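Local coordinates for protein aryl acylamidase (bacterium CSBL00001, PDB 4YJ6) that probably hydrolyses the amide bond of N-acylated aryl amines to release the amine and a carboxylate, as a member of the amidase signature family, at residues 134-139 with 332-337; 181-186 with 435-440; 311-316 with 378-383; 319-324 with 372-377; 415-420 with 424-429. One frame throughout, in Å; residues are numbered along the deposited sequence.

Interaction 1. Residues 134-139 with 332-337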
# COMPACT_ATOMS: atom_id res chain seq x y z
N PRO A 134 -5.69 -9.98 2.12
CA PRO A 134 -6.73 -10.85 1.58
C PRO A 134 -6.15 -11.79 0.52
O PRO A 134 -5.06 -11.55 -0.04
CB PRO A 134 -7.69 -9.86 0.89
CG PRO A 134 -6.76 -8.77 0.40
CD PRO A 134 -5.79 -8.60 1.58
N VAL A 135 -6.87 -12.86 0.25
CA VAL A 135 -6.39 -13.90 -0.65
C VAL A 135 -6.07 -13.31 -2.02
O VAL A 135 -6.89 -12.63 -2.61
CB VAL A 135 -7.44 -15.04 -0.80
CG1 VAL A 135 -7.07 -15.97 -1.96
CG2 VAL A 135 -7.59 -15.81 0.55
N TYR A 136 -4.85 -13.56 -2.49
CA TYR A 136 -4.38 -13.10 -3.80
C TYR A 136 -4.50 -11.57 -3.96
O TYR A 136 -4.46 -11.05 -5.08
CB TYR A 136 -5.12 -13.82 -4.95
CG TYR A 136 -4.48 -15.14 -5.37
CD1 TYR A 136 -3.21 -15.15 -5.89
CD2 TYR A 136 -5.17 -16.37 -5.25
CE1 TYR A 136 -2.60 -16.34 -6.30
CE2 TYR A 136 -4.58 -17.56 -5.66
CZ TYR A 136 -3.30 -17.54 -6.17
OH TYR A 136 -2.67 -18.70 -6.58
N GLY A 137 -4.57 -10.85 -2.84
CA GLY A 137 -4.71 -9.40 -2.88
C GLY A 137 -6.03 -8.92 -3.49
O GLY A 137 -6.18 -7.74 -3.76
N PHE A 138 -7.00 -9.82 -3.66
CA PHE A 138 -8.09 -9.54 -4.63
C PHE A 138 -9.29 -8.85 -3.96
O PHE A 138 -10.44 -9.30 -4.08
CB PHE A 138 -8.49 -10.84 -5.39
CG PHE A 138 -8.94 -10.61 -6.83
CD1 PHE A 138 -10.16 -10.02 -7.11
CD2 PHE A 138 -8.16 -11.03 -7.88
CE1 PHE A 138 -10.58 -9.83 -8.46
CE2 PHE A 138 -8.56 -10.81 -9.22
CZ PHE A 138 -9.78 -10.21 -9.48
N ARG A 139 -9.00 -7.76 -3.25
CA ARG A 139 -10.03 -6.85 -2.72
C ARG A 139 -9.36 -5.74 -1.91
O ARG A 139 -8.22 -5.89 -1.46
CB ARG A 139 -11.05 -7.56 -1.81
CG ARG A 139 -10.38 -8.40 -0.70
CD ARG A 139 -11.40 -9.27 0.09
NE ARG A 139 -11.99 -10.29 -0.76
CZ ARG A 139 -13.20 -10.82 -0.61
NH1 ARG A 139 -14.00 -10.42 0.37
NH2 ARG A 139 -13.60 -11.76 -1.47
N ALA A 332 -2.55 -18.08 -13.60
CA ALA A 332 -1.25 -18.70 -13.84
C ALA A 332 -0.63 -19.20 -12.55
O ALA A 332 -0.05 -20.29 -12.53
CB ALA A 332 -0.28 -17.71 -14.55
N SER A 333 -0.72 -18.41 -11.48
CA SER A 333 -0.25 -18.85 -10.17
C SER A 333 -0.98 -20.13 -9.71
O SER A 333 -0.35 -21.11 -9.25
CB SER A 333 -0.46 -17.74 -9.13
OG SER A 333 -0.27 -18.23 -7.80
N MSE A 334 -2.31 -20.14 -9.82
CA MSE A 334 -3.06 -21.32 -9.39
C MSE A 334 -2.72 -22.55 -10.23
O MSE A 334 -2.63 -23.65 -9.70
CB MSE A 334 -4.54 -21.05 -9.47
CG MSE A 334 -4.91 -20.02 -8.44
SE MSE A 334 -6.75 -19.58 -8.59
CE MSE A 334 -7.53 -21.41 -8.27
N GLN A 335 -2.56 -22.37 -11.53
CA GLN A 335 -2.21 -23.49 -12.40
C GLN A 335 -0.82 -24.03 -12.00
O GLN A 335 -0.61 -25.24 -11.93
CB GLN A 335 -2.21 -23.05 -13.88
CG GLN A 335 -3.59 -22.68 -14.44
CD GLN A 335 -4.45 -23.91 -14.75
OE1 GLN A 335 -3.96 -25.04 -14.76
NE2 GLN A 335 -5.75 -23.69 -14.97
N ALA A 336 0.14 -23.14 -11.75
CA ALA A 336 1.50 -23.57 -11.36
C ALA A 336 1.47 -24.30 -10.01
O ALA A 336 2.12 -25.32 -9.85
CB ALA A 336 2.46 -22.40 -11.32
N LEU A 337 0.72 -23.78 -9.05
CA LEU A 337 0.62 -24.44 -7.74
C LEU A 337 0.02 -25.84 -7.89
O LEU A 337 0.49 -26.78 -7.25
CB LEU A 337 -0.25 -23.63 -6.75
CG LEU A 337 0.43 -22.34 -6.26
CD1 LEU A 337 -0.54 -21.44 -5.51
CD2 LEU A 337 1.60 -22.72 -5.38

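Interaction 2. Residues 181-186 with 435-440. With PO4 (phosphate ion), chain B.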
# COMPACT_ATOMS: atom_id res chain seq x y z
N GLY A 181 4.01 -2.16 1.73
CA GLY A 181 2.77 -2.47 1.06
C GLY A 181 3.03 -2.84 -0.38
O GLY A 181 4.14 -2.65 -0.92
N THR A 182 2.03 -3.45 -1.00
CA THR A 182 2.11 -3.69 -2.44
C THR A 182 0.82 -3.19 -3.04
O THR A 182 -0.19 -3.03 -2.32
CB THR A 182 2.33 -5.18 -2.80
OG1 THR A 182 1.17 -5.97 -2.49
CG2 THR A 182 3.56 -5.72 -2.03
N ASP A 183 0.83 -2.94 -4.35
CA ASP A 183 -0.29 -2.14 -4.92
C ASP A 183 -0.48 -2.52 -6.40
O ASP A 183 0.41 -2.26 -7.22
CB ASP A 183 0.15 -0.65 -4.74
CG ASP A 183 -0.93 0.38 -5.11
OD1 ASP A 183 -1.57 0.30 -6.17
OD2 ASP A 183 -1.09 1.31 -4.29
N GLY A 184 -1.62 -3.15 -6.72
CA GLY A 184 -1.98 -3.54 -8.08
C GLY A 184 -3.31 -2.85 -8.46
O GLY A 184 -3.59 -2.69 -9.65
N GLY A 185 -4.09 -2.43 -7.46
CA GLY A 185 -5.33 -1.66 -7.69
C GLY A 185 -5.47 -0.57 -6.65
O GLY A 185 -6.52 0.04 -6.51
N GLY A 186 -4.39 -0.29 -5.93
CA GLY A 186 -4.44 0.76 -4.94
C GLY A 186 -3.91 0.38 -3.56
O GLY A 186 -3.96 1.20 -2.66
N LEU A 435 -6.92 3.65 -10.98
CA LEU A 435 -6.60 4.37 -12.23
C LEU A 435 -5.07 4.49 -12.43
O LEU A 435 -4.62 4.44 -13.57
CB LEU A 435 -7.22 5.76 -12.27
CG LEU A 435 -8.74 5.75 -12.22
CD1 LEU A 435 -9.25 7.22 -12.15
CD2 LEU A 435 -9.31 5.03 -13.42
N THR A 436 -4.28 4.65 -11.36
CA THR A 436 -2.83 4.80 -11.57
C THR A 436 -2.14 3.45 -11.73
O THR A 436 -0.99 3.39 -12.16
CB THR A 436 -2.13 5.56 -10.42
OG1 THR A 436 -2.22 4.79 -9.23
CG2 THR A 436 -2.80 6.92 -10.19
N ASN A 437 -2.82 2.36 -11.39
CA ASN A 437 -2.30 1.04 -11.81
C ASN A 437 -2.53 0.84 -13.31
O ASN A 437 -1.81 0.11 -13.95
CB ASN A 437 -2.95 -0.09 -11.00
CG ASN A 437 -2.73 0.09 -9.52
OD1 ASN A 437 -3.57 0.67 -8.84
ND2 ASN A 437 -1.58 -0.37 -9.01
N PHE A 438 -3.55 1.48 -13.87
CA PHE A 438 -3.64 1.53 -15.33
C PHE A 438 -2.59 2.46 -15.93
O PHE A 438 -1.98 2.14 -16.95
CB PHE A 438 -5.00 2.08 -15.78
CG PHE A 438 -6.14 1.13 -15.58
CD1 PHE A 438 -5.94 -0.24 -15.46
CD2 PHE A 438 -7.44 1.62 -15.59
CE1 PHE A 438 -7.06 -1.11 -15.30
CE2 PHE A 438 -8.54 0.77 -15.45
CZ PHE A 438 -8.35 -0.59 -15.31
N SER A 439 -2.36 3.62 -15.29
CA SER A 439 -1.63 4.69 -15.97
C SER A 439 -0.16 4.88 -15.64
O SER A 439 0.57 5.44 -16.47
CB SER A 439 -2.37 6.03 -15.76
OG SER A 439 -2.16 6.52 -14.44
N GLY A 440 0.27 4.44 -14.44
CA GLY A 440 1.69 4.40 -14.11
C GLY A 440 2.17 5.62 -13.34
O GLY A 440 3.31 5.69 -12.94
P PO4 B . -3.88 -5.27 -5.06
O1 PO4 B . -5.39 -5.53 -4.91
O2 PO4 B . -3.54 -5.78 -6.44
O3 PO4 B . -3.67 -3.79 -4.96
O4 PO4 B . -3.06 -6.02 -4.04

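Interaction 3. Residues 311-316 with 378-383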
# COMPACT_ATOMS: atom_id res chain seq x y z
N ILE A 311 -13.15 10.66 -18.89
CA ILE A 311 -13.09 9.20 -19.06
C ILE A 311 -14.40 8.72 -19.71
O ILE A 311 -15.47 8.98 -19.18
CB ILE A 311 -12.92 8.54 -17.69
CG1 ILE A 311 -11.52 8.85 -17.10
CG2 ILE A 311 -13.12 7.03 -17.82
CD1 ILE A 311 -11.40 8.47 -15.61
N PRO A 312 -14.33 8.04 -20.87
CA PRO A 312 -15.57 7.69 -21.59
C PRO A 312 -16.13 6.32 -21.26
O PRO A 312 -17.18 5.91 -21.78
CB PRO A 312 -15.14 7.74 -23.05
CG PRO A 312 -13.70 7.25 -22.98
CD PRO A 312 -13.13 7.88 -21.72
N TYR A 313 -15.44 5.61 -20.37
CA TYR A 313 -15.90 4.32 -19.89
C TYR A 313 -16.67 4.51 -18.58
O TYR A 313 -16.41 5.44 -17.84
CB TYR A 313 -14.69 3.39 -19.64
CG TYR A 313 -14.05 2.91 -20.93
CD1 TYR A 313 -12.97 3.60 -21.52
CD2 TYR A 313 -14.50 1.75 -21.55
CE1 TYR A 313 -12.38 3.14 -22.72
CE2 TYR A 313 -13.91 1.27 -22.73
CZ TYR A 313 -12.86 1.97 -23.31
OH TYR A 313 -12.32 1.47 -24.50
N SER A 314 -17.60 3.61 -18.28
CA SER A 314 -18.24 3.63 -16.97
C SER A 314 -17.31 3.03 -15.92
O SER A 314 -16.39 2.27 -16.24
CB SER A 314 -19.53 2.80 -16.97
OG SER A 314 -19.21 1.43 -17.10
N GLN A 315 -17.55 3.36 -14.67
CA GLN A 315 -16.74 2.75 -13.60
C GLN A 315 -16.88 1.21 -13.53
O GLN A 315 -15.90 0.53 -13.21
CB GLN A 315 -17.01 3.43 -12.27
CG GLN A 315 -18.48 3.41 -11.83
CD GLN A 315 -18.79 2.22 -10.92
OE1 GLN A 315 -17.94 1.40 -10.66
NE2 GLN A 315 -20.03 2.15 -10.43
N LYS A 316 -18.04 0.65 -13.84
CA LYS A 316 -18.15 -0.81 -13.94
C LYS A 316 -17.29 -1.36 -15.06
O LYS A 316 -16.67 -2.39 -14.89
CB LYS A 316 -19.61 -1.27 -14.15
CG LYS A 316 -19.69 -2.80 -14.31
CD LYS A 316 -21.15 -3.29 -14.35
CE LYS A 316 -21.24 -4.79 -13.98
NZ LYS A 316 -20.60 -5.73 -14.96
N ARG A 378 -7.45 0.60 -20.94
CA ARG A 378 -6.33 1.06 -20.16
C ARG A 378 -5.63 2.24 -20.84
O ARG A 378 -5.27 3.22 -20.19
CB ARG A 378 -5.34 -0.11 -19.96
CG ARG A 378 -4.17 0.25 -19.05
CD ARG A 378 -3.23 -0.93 -18.94
NE ARG A 378 -2.13 -0.63 -18.03
CZ ARG A 378 -1.17 -1.50 -17.75
NH1 ARG A 378 -1.23 -2.72 -18.28
NH2 ARG A 378 -0.19 -1.16 -16.92
N THR A 379 -5.45 2.13 -22.15
CA THR A 379 -4.80 3.19 -22.93
C THR A 379 -5.61 4.49 -22.80
O THR A 379 -5.08 5.56 -22.59
CB THR A 379 -4.72 2.81 -24.42
OG1 THR A 379 -3.91 1.63 -24.58
CG2 THR A 379 -4.13 3.98 -25.24
N THR A 380 -6.92 4.36 -22.90
CA THR A 380 -7.82 5.51 -22.82
C THR A 380 -7.68 6.21 -21.46
O THR A 380 -7.61 7.45 -21.38
CB THR A 380 -9.26 5.07 -23.06
OG1 THR A 380 -9.33 4.47 -24.37
CG2 THR A 380 -10.20 6.30 -23.05
N VAL A 381 -7.64 5.41 -20.39
CA VAL A 381 -7.47 6.00 -19.07
C VAL A 381 -6.13 6.68 -18.91
O VAL A 381 -6.05 7.77 -18.37
CB VAL A 381 -7.66 4.94 -17.98
CG1 VAL A 381 -7.23 5.48 -16.57
CG2 VAL A 381 -9.14 4.50 -18.04
N PHE A 382 -5.07 6.00 -19.36
CA PHE A 382 -3.74 6.58 -19.41
C PHE A 382 -3.77 7.92 -20.13
O PHE A 382 -3.23 8.90 -19.62
CB PHE A 382 -2.84 5.54 -20.11
CG PHE A 382 -1.47 6.00 -20.51
CD1 PHE A 382 -0.48 6.25 -19.57
CD2 PHE A 382 -1.13 6.05 -21.86
CE1 PHE A 382 0.84 6.59 -19.99
CE2 PHE A 382 0.19 6.37 -22.29
CZ PHE A 382 1.18 6.64 -21.34
N ASP A 383 -4.43 7.99 -21.29
CA ASP A 383 -4.40 9.24 -22.06
C ASP A 383 -5.26 10.31 -21.37
O ASP A 383 -4.96 11.50 -21.47
CB ASP A 383 -4.87 9.00 -23.50
CG ASP A 383 -3.75 8.56 -24.42
OD1 ASP A 383 -2.57 8.78 -24.07
OD2 ASP A 383 -4.05 7.98 -25.47

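Interaction 4. Residues 319-324 with 372-377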
# COMPACT_ATOMS: atom_id res chain seq x y z
N SER A 319 -13.66 -1.31 -13.63
CA SER A 319 -13.37 -2.31 -12.61
C SER A 319 -13.40 -3.72 -13.16
O SER A 319 -12.59 -4.57 -12.74
CB SER A 319 -14.29 -2.19 -11.38
OG SER A 319 -15.65 -2.51 -11.70
N ASP A 320 -14.33 -4.01 -14.07
CA ASP A 320 -14.34 -5.33 -14.71
C ASP A 320 -13.02 -5.60 -15.46
O ASP A 320 -12.47 -6.70 -15.38
CB ASP A 320 -15.49 -5.47 -15.71
CG ASP A 320 -16.86 -5.68 -15.06
OD1 ASP A 320 -16.94 -5.97 -13.85
OD2 ASP A 320 -17.88 -5.57 -15.79
N ALA A 321 -12.52 -4.59 -16.18
CA ALA A 321 -11.25 -4.74 -16.91
C ALA A 321 -10.11 -4.96 -15.93
O ALA A 321 -9.24 -5.82 -16.14
CB ALA A 321 -10.95 -3.49 -17.77
N TRP A 322 -10.09 -4.19 -14.84
CA TRP A 322 -9.06 -4.42 -13.79
C TRP A 322 -9.10 -5.84 -13.25
O TRP A 322 -8.06 -6.52 -13.15
CB TRP A 322 -9.26 -3.45 -12.63
CG TRP A 322 -8.14 -3.56 -11.58
CD1 TRP A 322 -6.93 -2.89 -11.58
CD2 TRP A 322 -8.14 -4.37 -10.40
NE1 TRP A 322 -6.20 -3.25 -10.48
CE2 TRP A 322 -6.92 -4.16 -9.74
CE3 TRP A 322 -9.06 -5.29 -9.86
CZ2 TRP A 322 -6.59 -4.81 -8.56
CZ3 TRP A 322 -8.74 -5.93 -8.69
CH2 TRP A 322 -7.50 -5.70 -8.04
N CYS A 323 -10.30 -6.32 -12.93
CA CYS A 323 -10.42 -7.68 -12.41
C CYS A 323 -9.92 -8.72 -13.38
O CYS A 323 -9.25 -9.67 -12.99
CB CYS A 323 -11.89 -7.99 -12.03
SG CYS A 323 -12.46 -7.11 -10.54
N ARG A 324 -10.25 -8.57 -14.67
CA ARG A 324 -9.74 -9.52 -15.63
C ARG A 324 -8.22 -9.45 -15.76
O ARG A 324 -7.55 -10.47 -15.86
CB ARG A 324 -10.39 -9.29 -17.01
CG ARG A 324 -11.85 -9.80 -17.10
CD ARG A 324 -12.36 -9.73 -18.54
NE ARG A 324 -12.47 -8.33 -18.98
CZ ARG A 324 -13.55 -7.56 -18.88
NH1 ARG A 324 -14.70 -8.02 -18.34
NH2 ARG A 324 -13.48 -6.31 -19.30
N SER A 372 -7.59 -7.45 -25.73
CA SER A 372 -7.31 -6.24 -26.50
C SER A 372 -8.24 -5.12 -26.07
O SER A 372 -7.84 -3.97 -26.00
CB SER A 372 -7.46 -6.49 -28.02
OG SER A 372 -6.53 -7.48 -28.44
N ALA A 373 -9.50 -5.45 -25.81
CA ALA A 373 -10.46 -4.43 -25.40
C ALA A 373 -10.03 -3.84 -24.05
O ALA A 373 -10.17 -2.63 -23.83
CB ALA A 373 -11.84 -5.03 -25.31
N ASP A 374 -9.53 -4.68 -23.15
CA ASP A 374 -9.09 -4.18 -21.85
C ASP A 374 -7.86 -3.29 -22.02
O ASP A 374 -7.72 -2.28 -21.31
CB ASP A 374 -8.80 -5.35 -20.89
CG ASP A 374 -10.08 -6.09 -20.50
OD1 ASP A 374 -11.17 -5.57 -20.78
OD2 ASP A 374 -10.02 -7.20 -19.94
N GLN A 375 -6.97 -3.65 -22.94
CA GLN A 375 -5.79 -2.84 -23.23
C GLN A 375 -6.16 -1.48 -23.82
O GLN A 375 -5.51 -0.47 -23.52
CB GLN A 375 -4.88 -3.58 -24.20
CG GLN A 375 -4.19 -4.80 -23.54
CD GLN A 375 -3.51 -5.72 -24.53
OE1 GLN A 375 -3.66 -5.58 -25.73
NE2 GLN A 375 -2.77 -6.69 -24.01
N LEU A 376 -7.18 -1.45 -24.68
CA LEU A 376 -7.68 -0.18 -25.21
C LEU A 376 -8.28 0.69 -24.09
O LEU A 376 -8.04 1.88 -24.03
CB LEU A 376 -8.75 -0.48 -26.27
CG LEU A 376 -9.52 0.77 -26.74
CD1 LEU A 376 -8.57 1.75 -27.43
CD2 LEU A 376 -10.63 0.36 -27.70
N LEU A 377 -9.05 0.08 -23.19
CA LEU A 377 -9.61 0.80 -22.05
C LEU A 377 -8.47 1.41 -21.23
O LEU A 377 -8.51 2.57 -20.87
CB LEU A 377 -10.50 -0.15 -21.20
CG LEU A 377 -11.15 0.46 -19.93
CD1 LEU A 377 -12.45 -0.28 -19.56
CD2 LEU A 377 -10.20 0.44 -18.72

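Interaction 5. Residues 415-420 with 424-429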
# COMPACT_ATOMS: atom_id res chain seq x y z
N GLY A 415 -16.07 -4.50 0.45
CA GLY A 415 -16.60 -3.15 0.44
C GLY A 415 -18.10 -3.17 0.13
O GLY A 415 -18.69 -4.22 -0.06
N PRO A 416 -18.69 -1.99 0.04
CA PRO A 416 -20.12 -1.86 -0.26
C PRO A 416 -20.42 -2.27 -1.71
O PRO A 416 -19.54 -2.18 -2.56
CB PRO A 416 -20.37 -0.37 -0.06
CG PRO A 416 -19.06 0.26 -0.54
CD PRO A 416 -18.00 -0.68 0.04
N SER A 417 -21.63 -2.75 -1.99
CA SER A 417 -22.02 -3.11 -3.36
C SER A 417 -22.80 -1.97 -4.02
O SER A 417 -23.14 -2.04 -5.19
CB SER A 417 -22.88 -4.37 -3.38
OG SER A 417 -22.10 -5.51 -3.08
N GLN A 418 -23.10 -0.94 -3.25
CA GLN A 418 -23.68 0.28 -3.78
C GLN A 418 -23.16 1.48 -3.03
O GLN A 418 -22.94 1.40 -1.82
CB GLN A 418 -25.22 0.25 -3.62
CG GLN A 418 -25.86 -0.79 -4.53
CD GLN A 418 -26.68 -1.83 -3.78
OE1 GLN A 418 -26.24 -2.98 -3.59
NE2 GLN A 418 -27.90 -1.44 -3.37
N ILE A 419 -22.99 2.59 -3.73
CA ILE A 419 -22.76 3.90 -3.11
C ILE A 419 -23.71 4.90 -3.76
O ILE A 419 -23.82 4.97 -4.99
CB ILE A 419 -21.31 4.37 -3.33
CG1 ILE A 419 -20.36 3.38 -2.61
CG2 ILE A 419 -21.08 5.76 -2.81
CD1 ILE A 419 -18.83 3.68 -2.92
N ASN A 420 -24.40 5.66 -2.92
CA ASN A 420 -25.40 6.63 -3.42
C ASN A 420 -26.41 5.95 -4.36
O ASN A 420 -26.85 6.53 -5.34
CB ASN A 420 -24.71 7.80 -4.14
CG ASN A 420 -23.78 8.59 -3.22
OD1 ASN A 420 -23.93 8.55 -2.00
ND2 ASN A 420 -22.81 9.29 -3.81
N ILE A 424 -21.74 -0.86 -7.45
CA ILE A 424 -20.29 -0.73 -7.57
C ILE A 424 -19.70 -2.07 -7.15
O ILE A 424 -20.26 -2.76 -6.27
CB ILE A 424 -19.76 0.45 -6.74
CG1 ILE A 424 -18.31 0.79 -7.11
CG2 ILE A 424 -19.89 0.23 -5.22
CD1 ILE A 424 -17.97 2.25 -6.71
N ASP A 425 -18.60 -2.46 -7.79
CA ASP A 425 -17.95 -3.72 -7.46
C ASP A 425 -17.41 -3.69 -6.01
O ASP A 425 -16.66 -2.78 -5.62
CB ASP A 425 -16.80 -3.97 -8.44
CG ASP A 425 -16.13 -5.31 -8.23
OD1 ASP A 425 -15.35 -5.42 -7.27
OD2 ASP A 425 -16.38 -6.25 -9.00
N PRO A 426 -17.83 -4.65 -5.19
CA PRO A 426 -17.51 -4.57 -3.77
C PRO A 426 -16.06 -4.94 -3.47
O PRO A 426 -15.59 -4.62 -2.38
CB PRO A 426 -18.46 -5.60 -3.14
CG PRO A 426 -18.67 -6.59 -4.20
CD PRO A 426 -18.70 -5.81 -5.48
N LEU A 427 -15.38 -5.59 -4.42
CA LEU A 427 -13.97 -5.94 -4.20
C LEU A 427 -13.07 -4.74 -4.45
O LEU A 427 -12.17 -4.45 -3.67
CB LEU A 427 -13.53 -7.08 -5.12
CG LEU A 427 -14.39 -8.34 -5.15
CD1 LEU A 427 -13.71 -9.37 -6.05
CD2 LEU A 427 -14.60 -8.89 -3.73
N ILE A 428 -13.30 -4.03 -5.55
CA ILE A 428 -12.33 -3.02 -5.95
C ILE A 428 -12.98 -1.77 -6.54
O ILE A 428 -12.30 -0.78 -6.81
CB ILE A 428 -11.35 -3.62 -7.00
CG1 ILE A 428 -10.03 -2.85 -7.07
CG2 ILE A 428 -11.98 -3.63 -8.38
CD1 ILE A 428 -9.16 -2.98 -5.80
N GLY A 429 -14.28 -1.80 -6.78
CA GLY A 429 -14.90 -0.70 -7.55
C GLY A 429 -14.80 0.68 -6.93
O GLY A 429 -14.78 1.69 -7.66

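Interaction 1. Residues 134-139 with 332-337
Loop 134-139 and helix segment 332-337 stay well apart, their nearest CA atoms, of Tyr136 and Ser333, being 9.5 Å from each other; Tyr136 is the loop residue that spans the gap. Its ring reaches across, and its hydroxyl does most of the touching. Tyr136 OH and Ser333 OG are hydrogen-bonded at 2.7 Å, either being able to donate. Ser333 OG lies at the edge of the tyrosine ring and in its plane; with OG anti to the backbone N (chi1 169°), the small serine turns its hydroxyl to this partner. The loop owes its shape to tight turns: Gly137 N bonds to Pro134 O, and Phe138 is the centre of an inverse gamma turn. Tyr136 and Gly137 both have positive phi, which glycine accepts easily. From the helix side, selenomethionine Met334 comes at a slant to the ring, a Met-aromatic contact with SE 5.2 Å from the centroid of the Tyr136 ring and 51° off the normal. Its CG comes still closer, 3.2 Å from Tyr136 OH and 3.7 Å from Tyr136 CZ. The flexible, unbranched chain of Met334 suits this place between the ring and Ile360 of helix 354-363. One turn on from Ser333, Leu337 CD1 touches Tyr136 OH at 3.6 Å. Leu356 and Ile100 also touch the tyrosine.

Interaction 2. Residues 181-186 with 435-440
Residues 181-186 run off the end of strand 178-183 into the glycine-rich loop of the amidase signature, and Asn437 of helix 434-439 meets that loop through its side-chain amide. The amide nitrogen donates to Asp183, with Asn437 ND2 2.9 Å from Asp183 OD1 and an N-H...O angle of 161°. The aspartate oxygen lies in the amide plane of Asn437 and is met on its anti side. Asp183 reaches this position because CG stands anti to the backbone N (chi1 -173°). OD1 also forms a salt bridge with Arg189 and receives a weak bond from Gly186 N, while Asn437 ND2 gives a further bond to Tyr221 O. A short amide and a carboxylate are thus fixed by several partners. Gly184 O sits above the amide plane of Asn437, 2.9 Å from Asn437 CG, and is bonded to Trp322.

On the other side of the loop the backbone grips a phosphate ion, probably from the crystallisation liquor. Gly184 N and Gly185 N donate to phosphate O3 at 2.8 and 2.9 Å, consistent with the oxyanion hole of this family. A CB on Gly184 would point to the phosphate side and crowd phosphate O2, so glycine leaves that side of the loop open to a bound anion; Gly186, with phi 131°, has a backbone that suits glycine in itself. Ser163 and Ser187 also bind the ion. Asn437 packs on Tyr223 of strand 223-228, next to strand 178-183, while Phe438 and Leu435 turn to helices 315-339 and 368-389.

Interaction 3. Residues 311-316 with 378-383
Thr380, on helix 378-383, carries this contact and can be followed outward from its branch point. Its CB rests against the edge of the Tyr313 ring, 3.7 Å from Tyr313 CE1, and the two side chains cross at about a right angle. From CB the two branches part. The hydroxyl OG1 lies in the plane of the ring, 3.7 Å from Tyr313 CE1, but spends its polarity within its own helix, hydrogen-bonded to Leu376 O one turn back. With OG1 beside the backbone N (chi1 -59°), the methyl CG2 falls anti to that N and points at the proline. There Thr380 CG2 butts against the CG-CD side of the Pro312 ring, 3.6 Å from each of Pro312 CD and Pro312 CG.

Threonine fits because one branch can satisfy itself on the helix while the other offers an apolar methyl to a ring. Proline, with no N-H to satisfy, presents a compact hydrocarbon edge at an exposed corner, and the tyrosine offers its CE1 edge to Thr380 and also touches Leu376 and Leu377. Nearby, Val381 and Ile311 both pack on Met318 of helix 315-339.

Residues 311-313 form the lead-in to helix 315-339, which starts at the N-cap Ser314. Its side chain caps a backbone N of the first turn, and Gln317 OE1 accepts from Ser314 N in return, the reciprocal pattern consistent with a capping box.

Interaction 4. Residues 319-324 with 372-377
Asp374 OD1 is held by Arg324 NH2 at 2.8 Å, with a second, weak bond from Gln370 NE2 of its own helix. The other carboxylate oxygen takes the neighbouring nitrogen, Asp374 OD2 lying 2.9 Å from Arg324 NE along a nearly straight bond (171°). This is a side-on, two-nitrogen salt bridge: NE and NH2 each hold one oxygen from the syn side, and the guanidinium and carboxylate planes are only 20° apart. Such pairing fixes the rotation of both groups. A bend at chi3 in Arg324 folds the guanidinium back beside its helix, so that Asp320 O lies 3.7 Å above its plane, over its centre.

The bridge links helices 315-339 and 368-389, whose segments cross at -122° with axes 9.9 Å apart. Ala321 marks the close point, its CA 5.4 Å from Asp374 CA; its small side chain admits the aspartate. Leu377, one turn further, closes the apolar side of the joint with both methyls, CD1 being 4.0 Å from Ala321 CB. Trp359 and Val363 of helix 354-363 pack on the arginine, while Phe438 of helix 434-439 meets Leu377.

Interaction 5. Residues 415-420 with 424-429
The flat groups joining Ser417 to Ile424 and Gly415 to Pro426 are peptide carbonyls. Ile424 N, 2.9 Å from Ser417 O, approaches above the carbonyl plane, 53° out of it. At the other end Gly415 N donates to Pro426 O, also at 2.9 Å, tilted 23° from the plane; Trp430 NE1 grips the same oxygen. The carboxylate of Asp425, between Ile424 and Pro426, is met by Leu427 N from above its plane and by Ile428 N on the anti side of the same oxygen, OD1. These two bonds form an Asx turn and the wider Asx motif, and they fold the chain away after Pro426.

The contact takes in the base of a beta hairpin: strand 418-419, within the first segment, runs antiparallel to 422-423, which leads into Ile424. Pro426, facing it, has no N-H to give, and the buried Pro416 O finds no hydrogen-bond partner in the model; a CA-H...O contact reaches it from Pro426 CA at 3.4 Å. A matching one joins Ser417 CA to Ile424 O, also 3.4 Å long. Gly415, lacking a CB, lets Pro426 O come close.

Apolar side chains add to the joint. Ile424 CG2 lies 4.1 Å from Ile419 CG1 as the two isoleucines cross obliquely, and it also rests on Pro416 O. With CG1 anti to the backbone N (chi1 -167°), Ile424 carries CD1 on to Ile419 CD1, again 4.1 Å away. Ser417 OG rides on the Pro426 ring, 3.6 Å from its CB.

Overall arrangement
Interaction 2 holds the phosphate and so marks the probable active site; the others have their centres about 14 to 18 Å from it. Interactions 1, 3 and 4 all use helix 315-339, and interactions 3 and 4, centres about 9 Å apart, share helix 368-389 as well. Interaction 4 reaches interaction 2 through Trp322, whose NE1 lies 2.8 Å from Gly184 O, and interaction 3 does so through Arg378 NE, 3.0 Å from Phe438 O. Each has its centre about 14 Å from that of interaction 2. Interaction 1 stands about 17 Å away between centres, yet Phe138 CZ packs 3.6 Å from Cys323 O of interaction 4. Interaction 5 joins in through Ile428 CG2, 3.7 Å from Trp322 CE3.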